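Local coordinates for protein cystalysin (Treponema denticola, PDB 1C7N) that belongs to the class I and II aminotransferase family, binds pyridoxal-5'-phosphate and forms a dimer of two identical chains, at residues Thr234-Ser237 and Asn241-Gly244; Ile93-Ala96 and Pro100-Phe103; Glu69-Thr74 and Leu276-Cys281. All coordinates share one frame; numbering follows the deposited sequence.

Interaction 1 (Thr234-Ser237 and Asn241-Gly244); sequences TAPS and NIAG. With PLP (pyridoxal-5'-phosphate), chain I.
The backbone of S237 meets that of I242 where the chain turns off a one-turn helix, with I242 N donating to S237 O at 2.9 Å and an N-H...O angle of 149°. N241, the first residue to leave helical geometry, takes positive phi (57°) in a Schellman motif, which closes helix 237-240 right beside the pyridoxal-5'-phosphate site. The same short helix thus links two roles: S237 faces the cofactor, and the terminating turn folds back on S237.

Side chains fill in around this backbone link. I242 swings CG1 between its own backbone N and carbonyl carbon (chi1 56°), and that branch then lies 3.6 Å from S237 CA, while its tip CD1 rests 3.9 Å from CG of the P236 ring. The two side chains, P236 and I242, cross at about a right angle. Beyond this pair, helix 275-287 packs on both, through Y285 against P236 and C284 against I242. CB of S237 also touches CA of A243 at 3.8 Å, so the turn abuts the residue that carries the phosphate-facing hydroxyl. The second subunit also reaches the turn, its L62 packing on I242 and its Y64 on A243. Cofactor binding itself is shared with V98 N and N175 ND2, which hydrogen-bond to it as well. From segment 234-237, the S237 hydroxyl gives a weak hydrogen bond, OG to O3P of pyridoxal-5'-phosphate, at 3.3 Å.

Interaction 2 (Ile93-Ala96 and Pro100-Phe103); sequences INTA and PAVF
P100, in the first turn of helix 98-109, meets A96, in the chain that leads on from strand 92-95, and from there the contact can be followed along the helix. P100 points its CB toward the strand side, and P100 CG comes to 3.5 Å from A96 O, with P100 CD at 4.0 Å. This is van der Waals packing of ring carbons on a backbone oxygen.

A101 follows, and its methyl points at T95. A101 CB lies 3.6 Å from T95 OG1 and 4.0 Å from T95 CG2, so the methyl sits against both branches of the threonine. With chi1 at 62°, T95 holds OG1 between its backbone N and carbonyl carbon; the hydroxyl's polar partner is G97 O, in the link between strand and helix, and its contact with the A101 methyl is packing. I250 of the adjacent strand touches both T95 and A101, while S269 of the second subunit packs on P100.

No hydrogen bond joins the two segments, and the fit is packing of a methyl and a proline ring. A short strand-to-helix connection of this kind, bringing V98 N at the helix start to the pyridoxal-5'-phosphate, is characteristic of the cofactor site in the large domain of fold-type I enzymes.

Interaction 3 (Glu69-Thr74 and Leu276-Cys281); sequences EEYKKT and LGYKAC
Y71 and Y278 form the aromatic part of this helix-to-helix contact, a T-shaped pair in which the edge of Y278 points at the face of Y71. The ring planes stand at 85° and the centroids are 5.5 Å apart. CD2 of Y278 sits over the centre of the Y71 ring, 4.0 Å above its plane. Y71 gets there by extending CG anti to its N (chi1 170°), which carries the ring across to helix 275-287.

Apolar and sulfur contacts come next. At the edge of the Y71 ring, near its plane, CB of C281 approaches CE1 to 3.8 Å. C281 SG makes a sulfur-aromatic contact with Y71, 5.1 Å from the ring centroid and oblique, 61° off the normal. The backbone joins in too, for CE1 of Y71 packs 3.3 Å from Y278 O. Y71 is thus met on a face by Y278 and at its edge by C281.

The polar ends are satisfied outside the pair: Y71 OH bonds to N249 OD1 and Y278 OH to P272 O. Within helix 69-83, T74 OG1 bonds to E70 O at 2.8 Å, an oxygen that also receives T74 N from the opposite face of its plane. E70 OE1 forms a salt bridge with K286 farther along the partner helix.

Here an edge-to-face tyrosine pair joins helix 69-83 to helix 275-287, about 200 residues on in this class I and II aminotransferase chain, beside strand 92-95 of the main sheet.

In the fold
From the N terminus, helix 69-83 opens the widest loop, which interaction 3 closes 202 residues later on helix 275-287. Interactions 1 and 2 both nest inside it, in series and without crossing. Interaction 2 closes first, a short loop from edge strand 92-95 into helix 98-109; interaction 1 comes later, bracketing helix 237-240 between strands 230-234 and 248-251 of the same sheet. Interaction 3 touches both: C281 SG packs on P236 CG, and Y278 CE2 on N94 OD1. Interactions 1 and 2 do not touch, their nearest atoms being about 7 Å apart, yet both flank the pyridoxal-5'-phosphate site and reach the second subunit.

Interaction 1 (Thr234-Ser237 and Asn241-Gly244)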
ATOM      1  N   THR A 234       1.138  -3.474 -15.032  1.00 12.91           N
ATOM      2  CA  THR A 234       0.881  -2.148 -15.592  1.00 12.24           C
ATOM      3  C   THR A 234       0.460  -1.234 -14.460  1.00 12.30           C
ATOM      4  O   THR A 234       0.115  -1.694 -13.366  1.00 11.60           O
ATOM      5  CB  THR A 234      -0.265  -2.140 -16.631  1.00 13.24           C
ATOM      6  OG1 THR A 234      -1.527  -2.152 -15.947  1.00 13.72           O
ATOM      7  CG2 THR A 234      -0.173  -3.347 -17.546  1.00 13.78           C
ATOM      8  N   ALA A 235       0.492   0.066 -14.726  1.00 11.32           N
ATOM      9  CA  ALA A 235       0.102   1.052 -13.734  1.00 12.30           C
ATOM     10  C   ALA A 235       0.123   2.426 -14.382  1.00 11.73           C
ATOM     11  O   ALA A 235       0.776   2.632 -15.406  1.00 12.44           O
ATOM     12  CB  ALA A 235       1.060   1.017 -12.540  1.00 11.39           C
ATOM     13  N   PRO A 236      -0.609   3.386 -13.800  1.00 12.16           N
ATOM     14  CA  PRO A 236      -0.652   4.746 -14.341  1.00 10.83           C
ATOM     15  C   PRO A 236       0.426   5.644 -13.721  1.00 10.40           C
ATOM     16  O   PRO A 236       0.611   6.779 -14.156  1.00  9.88           O
ATOM     17  CB  PRO A 236      -2.058   5.202 -13.966  1.00 10.53           C
ATOM     18  CG  PRO A 236      -2.201   4.610 -12.582  1.00 10.79           C
ATOM     19  CD  PRO A 236      -1.654   3.197 -12.773  1.00 10.87           C
ATOM     20  N   SER A 237       1.144   5.119 -12.725  1.00 11.44           N
ATOM     21  CA  SER A 237       2.177   5.879 -12.003  1.00 11.40           C
ATOM     22  C   SER A 237       3.298   6.536 -12.808  1.00 12.02           C
ATOM     23  O   SER A 237       3.570   7.725 -12.628  1.00 13.23           O
ATOM     24  CB  SER A 237       2.790   5.017 -10.887  1.00 10.99           C
ATOM     25  OG  SER A 237       3.196   3.748 -11.360  1.00 14.42           O
ATOM     26  N   ASN A 241       2.979  10.511 -13.407  1.00  9.04           N
ATOM     27  CA  ASN A 241       3.766  10.964 -12.263  1.00  8.56           C
ATOM     28  C   ASN A 241       3.044  10.804 -10.922  1.00  9.01           C
ATOM     29  O   ASN A 241       3.033  11.726 -10.096  1.00  6.85           O
ATOM     30  CB  ASN A 241       4.164  12.432 -12.482  1.00  9.15           C
ATOM     31  CG  ASN A 241       5.227  12.907 -11.513  1.00  8.81           C
ATOM     32  OD1 ASN A 241       5.962  12.110 -10.935  1.00 10.25           O
ATOM     33  ND2 ASN A 241       5.328  14.221 -11.346  1.00  8.94           N
ATOM     34  N   ILE A 242       2.451   9.632 -10.701  1.00  9.22           N
ATOM     35  CA  ILE A 242       1.752   9.378  -9.440  1.00  9.76           C
ATOM     36  C   ILE A 242       2.239   8.134  -8.705  1.00  9.84           C
ATOM     37  O   ILE A 242       1.442   7.320  -8.229  1.00  9.28           O
ATOM     38  CB  ILE A 242       0.216   9.287  -9.634  1.00  9.24           C
ATOM     39  CG1 ILE A 242      -0.141   8.225 -10.674  1.00 10.95           C
ATOM     40  CG2 ILE A 242      -0.331  10.649 -10.035  1.00  9.72           C
ATOM     41  CD1 ILE A 242      -1.650   8.002 -10.818  1.00 11.78           C
ATOM     42  N   ALA A 243       3.559   7.998  -8.610  1.00 10.30           N
ATOM     43  CA  ALA A 243       4.164   6.879  -7.904  1.00 11.31           C
ATOM     44  C   ALA A 243       3.753   6.986  -6.436  1.00 11.89           C
ATOM     45  O   ALA A 243       3.731   5.995  -5.717  1.00 12.04           O
ATOM     46  CB  ALA A 243       5.691   6.934  -8.027  1.00 11.18           C
ATOM     47  N   GLY A 244       3.430   8.205  -6.006  1.00 12.93           N
ATOM     48  CA  GLY A 244       3.019   8.434  -4.627  1.00 14.41           C
ATOM     49  C   GLY A 244       1.536   8.208  -4.372  1.00 16.32           C
ATOM     50  O   GLY A 244       1.022   8.541  -3.297  1.00 14.84           O
TER
HETATM   51  N1  PLP I 400       9.210  -1.203 -13.139  1.00 18.15           N
HETATM   52  C2  PLP I 400      10.110  -0.402 -13.869  1.00 18.53           C
HETATM   53  C2A PLP I 400      10.781  -1.093 -15.041  1.00 17.94           C
HETATM   54  C3  PLP I 400      10.201   1.004 -13.465  1.00 19.11           C
HETATM   55  O3  PLP I 400      11.149   1.678 -14.119  1.00 20.43           O
HETATM   56  C4  PLP I 400       9.369   1.489 -12.427  1.00 20.03           C
HETATM   57  C4A PLP I 400       9.358   2.904 -12.059  1.00 19.47           C
HETATM   58  C5  PLP I 400       8.431   0.532 -11.760  1.00 20.72           C
HETATM   59  C6  PLP I 400       8.396  -0.785 -12.115  1.00 18.41           C
HETATM   60  C5A PLP I 400       7.318   1.165 -10.930  1.00 23.70           C
HETATM   61  O4P PLP I 400       7.104   0.854  -9.610  1.00 28.26           O
HETATM   62  P   PLP I 400       5.785   1.586  -9.001  1.00 28.09           P
HETATM   63  O1P PLP I 400       5.972   1.397  -7.565  1.00 32.15           O
HETATM   64  O2P PLP I 400       4.560   0.856  -9.522  1.00 29.74           O
HETATM   65  O3P PLP I 400       5.760   3.003  -9.377  1.00 29.26           O

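Interaction 2 (Ile93-Ala96 and Pro100-Phe103)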
ATOM      1  N   ILE A  93      -5.833  -7.473 -11.122  1.00 13.78           N
ATOM      2  CA  ILE A  93      -5.528  -7.637  -9.697  1.00 14.46           C
ATOM      3  C   ILE A  93      -4.703  -6.415  -9.281  1.00 13.96           C
ATOM      4  O   ILE A  93      -3.738  -6.048  -9.961  1.00 12.72           O
ATOM      5  CB  ILE A  93      -4.716  -8.925  -9.425  1.00 15.46           C
ATOM      6  CG1 ILE A  93      -5.513 -10.152  -9.890  1.00 15.60           C
ATOM      7  CG2 ILE A  93      -4.394  -9.031  -7.935  1.00 15.97           C
ATOM      8  CD1 ILE A  93      -6.877 -10.299  -9.230  1.00 17.41           C
ATOM      9  N   ASN A  94      -5.076  -5.795  -8.166  1.00 12.64           N
ATOM     10  CA  ASN A  94      -4.386  -4.592  -7.702  1.00 13.20           C
ATOM     11  C   ASN A  94      -3.332  -4.790  -6.621  1.00 13.33           C
ATOM     12  O   ASN A  94      -3.482  -5.623  -5.723  1.00 13.07           O
ATOM     13  CB  ASN A  94      -5.407  -3.567  -7.195  1.00 12.49           C
ATOM     14  CG  ASN A  94      -6.424  -3.178  -8.256  1.00 13.16           C
ATOM     15  OD1 ASN A  94      -7.629  -3.316  -8.054  1.00 11.10           O
ATOM     16  ND2 ASN A  94      -5.939  -2.684  -9.390  1.00 11.05           N
ATOM     17  N   THR A  95      -2.264  -4.003  -6.721  1.00 13.54           N
ATOM     18  CA  THR A  95      -1.180  -4.021  -5.748  1.00 13.45           C
ATOM     19  C   THR A  95      -0.725  -2.581  -5.587  1.00 14.05           C
ATOM     20  O   THR A  95      -0.969  -1.749  -6.459  1.00 15.27           O
ATOM     21  CB  THR A  95       0.022  -4.859  -6.221  1.00 14.93           C
ATOM     22  OG1 THR A  95       0.560  -4.288  -7.419  1.00 15.47           O
ATOM     23  CG2 THR A  95      -0.397  -6.300  -6.483  1.00 15.28           C
ATOM     24  N   ALA A  96      -0.087  -2.278  -4.463  1.00 14.39           N
ATOM     25  CA  ALA A  96       0.401  -0.932  -4.219  1.00 13.97           C
ATOM     26  C   ALA A  96       1.795  -0.836  -4.824  1.00 14.68           C
ATOM     27  O   ALA A  96       2.793  -0.854  -4.110  1.00 15.79           O
ATOM     28  CB  ALA A  96       0.455  -0.649  -2.719  1.00 13.75           C
ATOM     29  N   PRO A 100       6.327  -4.404  -5.579  1.00 13.47           N
ATOM     30  CA  PRO A 100       5.762  -5.388  -4.649  1.00 13.79           C
ATOM     31  C   PRO A 100       5.087  -6.531  -5.416  1.00 14.21           C
ATOM     32  O   PRO A 100       5.096  -7.684  -4.974  1.00 13.99           O
ATOM     33  CB  PRO A 100       4.765  -4.565  -3.837  1.00 14.74           C
ATOM     34  CG  PRO A 100       5.420  -3.216  -3.789  1.00 15.68           C
ATOM     35  CD  PRO A 100       5.904  -3.039  -5.221  1.00 14.07           C
ATOM     36  N   ALA A 101       4.504  -6.208  -6.569  1.00 13.14           N
ATOM     37  CA  ALA A 101       3.840  -7.222  -7.378  1.00 12.97           C
ATOM     38  C   ALA A 101       4.879  -8.194  -7.928  1.00 13.75           C
ATOM     39  O   ALA A 101       4.628  -9.401  -8.006  1.00 13.86           O
ATOM     40  CB  ALA A 101       3.072  -6.572  -8.513  1.00 13.19           C
ATOM     41  N   VAL A 102       6.043  -7.674  -8.305  1.00 13.62           N
ATOM     42  CA  VAL A 102       7.107  -8.525  -8.825  1.00 14.70           C
ATOM     43  C   VAL A 102       7.630  -9.428  -7.706  1.00 15.92           C
ATOM     44  O   VAL A 102       7.804 -10.632  -7.901  1.00 16.19           O
ATOM     45  CB  VAL A 102       8.267  -7.688  -9.409  1.00 14.58           C
ATOM     46  CG1 VAL A 102       9.435  -8.596  -9.773  1.00 13.94           C
ATOM     47  CG2 VAL A 102       7.785  -6.930 -10.643  1.00 15.30           C
ATOM     48  N   PHE A 103       7.872  -8.846  -6.532  1.00 16.24           N
ATOM     49  CA  PHE A 103       8.344  -9.627  -5.393  1.00 17.73           C
ATOM     50  C   PHE A 103       7.357 -10.751  -5.121  1.00 18.10           C
ATOM     51  O   PHE A 103       7.755 -11.880  -4.824  1.00 18.89           O
ATOM     52  CB  PHE A 103       8.462  -8.755  -4.139  1.00 18.74           C
ATOM     53  CG  PHE A 103       9.835  -8.195  -3.916  1.00 20.63           C
ATOM     54  CD1 PHE A 103      10.320  -7.163  -4.708  1.00 21.13           C
ATOM     55  CD2 PHE A 103      10.650  -8.708  -2.909  1.00 21.55           C
ATOM     56  CE1 PHE A 103      11.595  -6.644  -4.503  1.00 22.29           C
ATOM     57  CE2 PHE A 103      11.929  -8.199  -2.694  1.00 22.31           C
ATOM     58  CZ  PHE A 103      12.401  -7.163  -3.493  1.00 23.27           C
TER

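Interaction 3 (Glu69-Thr74 and Leu276-Cys281)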
ATOM      1  N   GLU A  69     -16.800  -1.330 -10.486  1.00 19.15           N
ATOM      2  CA  GLU A  69     -16.868  -1.965 -11.790  1.00 19.50           C
ATOM      3  C   GLU A  69     -16.486  -0.917 -12.827  1.00 18.97           C
ATOM      4  O   GLU A  69     -15.845  -1.222 -13.834  1.00 18.84           O
ATOM      5  CB  GLU A  69     -18.276  -2.500 -12.061  1.00 22.51           C
ATOM      6  CG  GLU A  69     -18.658  -3.656 -11.152  1.00 25.50           C
ATOM      7  CD  GLU A  69     -17.603  -4.754 -11.140  1.00 27.93           C
ATOM      8  OE1 GLU A  69     -17.370  -5.375 -12.205  1.00 26.57           O
ATOM      9  OE2 GLU A  69     -17.004  -4.989 -10.066  1.00 28.03           O
ATOM     10  N   GLU A  70     -16.871   0.328 -12.567  1.00 18.08           N
ATOM     11  CA  GLU A  70     -16.543   1.418 -13.479  1.00 18.17           C
ATOM     12  C   GLU A  70     -15.022   1.569 -13.562  1.00 16.95           C
ATOM     13  O   GLU A  70     -14.475   1.839 -14.634  1.00 15.75           O
ATOM     14  CB  GLU A  70     -17.178   2.723 -12.998  1.00 19.99           C
ATOM     15  CG  GLU A  70     -16.821   3.953 -13.837  1.00 22.69           C
ATOM     16  CD  GLU A  70     -17.301   3.866 -15.284  1.00 25.08           C
ATOM     17  OE1 GLU A  70     -17.105   4.856 -16.026  1.00 25.91           O
ATOM     18  OE2 GLU A  70     -17.866   2.822 -15.684  1.00 25.39           O
ATOM     19  N   TYR A  71     -14.345   1.388 -12.431  1.00 14.64           N
ATOM     20  CA  TYR A  71     -12.891   1.492 -12.393  1.00 15.12           C
ATOM     21  C   TYR A  71     -12.289   0.434 -13.303  1.00 14.99           C
ATOM     22  O   TYR A  71     -11.416   0.719 -14.123  1.00 15.31           O
ATOM     23  CB  TYR A  71     -12.366   1.278 -10.970  1.00 15.75           C
ATOM     24  CG  TYR A  71     -10.860   1.125 -10.906  1.00 16.12           C
ATOM     25  CD1 TYR A  71     -10.028   2.239 -10.839  1.00 17.22           C
ATOM     26  CD2 TYR A  71     -10.266  -0.138 -10.943  1.00 16.32           C
ATOM     27  CE1 TYR A  71      -8.638   2.102 -10.810  1.00 16.56           C
ATOM     28  CE2 TYR A  71      -8.877  -0.286 -10.916  1.00 15.29           C
ATOM     29  CZ  TYR A  71      -8.072   0.835 -10.848  1.00 16.70           C
ATOM     30  OH  TYR A  71      -6.705   0.688 -10.823  1.00 16.27           O
ATOM     31  N   LYS A  72     -12.759  -0.798 -13.142  1.00 15.52           N
ATOM     32  CA  LYS A  72     -12.273  -1.907 -13.944  1.00 16.08           C
ATOM     33  C   LYS A  72     -12.578  -1.662 -15.416  1.00 16.94           C
ATOM     34  O   LYS A  72     -11.739  -1.930 -16.279  1.00 16.36           O
ATOM     35  CB  LYS A  72     -12.914  -3.213 -13.472  1.00 16.48           C
ATOM     36  CG  LYS A  72     -12.650  -3.504 -11.999  1.00 16.62           C
ATOM     37  CD  LYS A  72     -13.245  -4.824 -11.552  1.00 16.45           C
ATOM     38  CE  LYS A  72     -12.875  -5.096 -10.096  1.00 18.25           C
ATOM     39  NZ  LYS A  72     -13.099  -6.511  -9.705  1.00 20.34           N
ATOM     40  N   LYS A  73     -13.773  -1.155 -15.701  1.00 15.72           N
ATOM     41  CA  LYS A  73     -14.149  -0.878 -17.083  1.00 16.93           C
ATOM     42  C   LYS A  73     -13.214   0.157 -17.691  1.00 16.08           C
ATOM     43  O   LYS A  73     -12.849   0.056 -18.860  1.00 15.20           O
ATOM     44  CB  LYS A  73     -15.586  -0.347 -17.175  1.00 18.59           C
ATOM     45  CG  LYS A  73     -16.671  -1.329 -16.770  1.00 23.18           C
ATOM     46  CD  LYS A  73     -18.041  -0.826 -17.224  1.00 24.65           C
ATOM     47  CE  LYS A  73     -19.171  -1.554 -16.518  1.00 26.40           C
ATOM     48  NZ  LYS A  73     -19.089  -3.027 -16.689  1.00 27.89           N
ATOM     49  N   THR A  74     -12.840   1.154 -16.890  1.00 16.18           N
ATOM     50  CA  THR A  74     -11.956   2.224 -17.343  1.00 15.83           C
ATOM     51  C   THR A  74     -10.551   1.710 -17.662  1.00 16.06           C
ATOM     52  O   THR A  74      -9.917   2.167 -18.612  1.00 17.00           O
ATOM     53  CB  THR A  74     -11.873   3.355 -16.287  1.00 15.75           C
ATOM     54  OG1 THR A  74     -13.180   3.908 -16.079  1.00 14.96           O
ATOM     55  CG2 THR A  74     -10.950   4.460 -16.753  1.00 13.40           C
ATOM     56  N   LEU A 276      -8.017   7.019  -2.828  1.00 17.95           N
ATOM     57  CA  LEU A 276      -7.523   8.004  -3.783  1.00 18.14           C
ATOM     58  C   LEU A 276      -6.711   7.349  -4.892  1.00 18.21           C
ATOM     59  O   LEU A 276      -6.652   7.864  -6.008  1.00 18.38           O
ATOM     60  CB  LEU A 276      -6.688   9.065  -3.066  1.00 19.29           C
ATOM     61  CG  LEU A 276      -7.496   9.852  -2.029  1.00 20.74           C
ATOM     62  CD1 LEU A 276      -6.594  10.836  -1.301  1.00 20.17           C
ATOM     63  CD2 LEU A 276      -8.646  10.573  -2.725  1.00 18.82           C
ATOM     64  N   GLY A 277      -6.091   6.214  -4.580  1.00 17.45           N
ATOM     65  CA  GLY A 277      -5.310   5.506  -5.575  1.00 16.07           C
ATOM     66  C   GLY A 277      -6.216   5.019  -6.693  1.00 15.44           C
ATOM     67  O   GLY A 277      -5.900   5.160  -7.874  1.00 14.48           O
ATOM     68  N   TYR A 278      -7.351   4.442  -6.328  1.00 14.86           N
ATOM     69  CA  TYR A 278      -8.285   3.966  -7.336  1.00 15.81           C
ATOM     70  C   TYR A 278      -8.808   5.118  -8.187  1.00 15.48           C
ATOM     71  O   TYR A 278      -8.810   5.031  -9.411  1.00 16.38           O
ATOM     72  CB  TYR A 278      -9.462   3.228  -6.687  1.00 15.15           C
ATOM     73  CG  TYR A 278      -9.072   1.912  -6.061  1.00 15.41           C
ATOM     74  CD1 TYR A 278      -8.961   1.779  -4.679  1.00 14.99           C
ATOM     75  CD2 TYR A 278      -8.776   0.803  -6.852  1.00 15.58           C
ATOM     76  CE1 TYR A 278      -8.568   0.574  -4.098  1.00 14.65           C
ATOM     77  CE2 TYR A 278      -8.376  -0.407  -6.279  1.00 15.15           C
ATOM     78  CZ  TYR A 278      -8.276  -0.512  -4.904  1.00 14.15           C
ATOM     79  OH  TYR A 278      -7.897  -1.704  -4.330  1.00 13.51           O
ATOM     80  N   LYS A 279      -9.230   6.202  -7.540  1.00 15.66           N
ATOM     81  CA  LYS A 279      -9.775   7.360  -8.254  1.00 15.22           C
ATOM     82  C   LYS A 279      -8.754   8.072  -9.139  1.00 14.70           C
ATOM     83  O   LYS A 279      -9.091   8.548 -10.225  1.00 11.30           O
ATOM     84  CB  LYS A 279     -10.371   8.364  -7.266  1.00 15.64           C
ATOM     85  CG  LYS A 279     -11.150   9.492  -7.932  1.00 17.23           C
ATOM     86  CD  LYS A 279     -12.387   8.962  -8.643  1.00 16.22           C
ATOM     87  CE  LYS A 279     -13.187  10.086  -9.273  1.00 17.59           C
ATOM     88  NZ  LYS A 279     -14.357   9.569 -10.034  1.00 17.75           N
ATOM     89  N   ALA A 280      -7.513   8.153  -8.664  1.00 14.59           N
ATOM     90  CA  ALA A 280      -6.445   8.800  -9.418  1.00 15.21           C
ATOM     91  C   ALA A 280      -6.244   8.112 -10.766  1.00 15.09           C
ATOM     92  O   ALA A 280      -6.107   8.771 -11.794  1.00 16.14           O
ATOM     93  CB  ALA A 280      -5.142   8.771  -8.614  1.00 14.71           C
ATOM     94  N   CYS A 281      -6.222   6.783 -10.759  1.00 15.33           N
ATOM     95  CA  CYS A 281      -6.034   6.022 -11.991  1.00 14.45           C
ATOM     96  C   CYS A 281      -7.201   6.250 -12.949  1.00 14.20           C
ATOM     97  O   CYS A 281      -7.002   6.424 -14.153  1.00 12.94           O
ATOM     98  CB  CYS A 281      -5.909   4.531 -11.679  1.00 14.25           C
ATOM     99  SG  CYS A 281      -5.699   3.497 -13.144  1.00 15.51           S
TER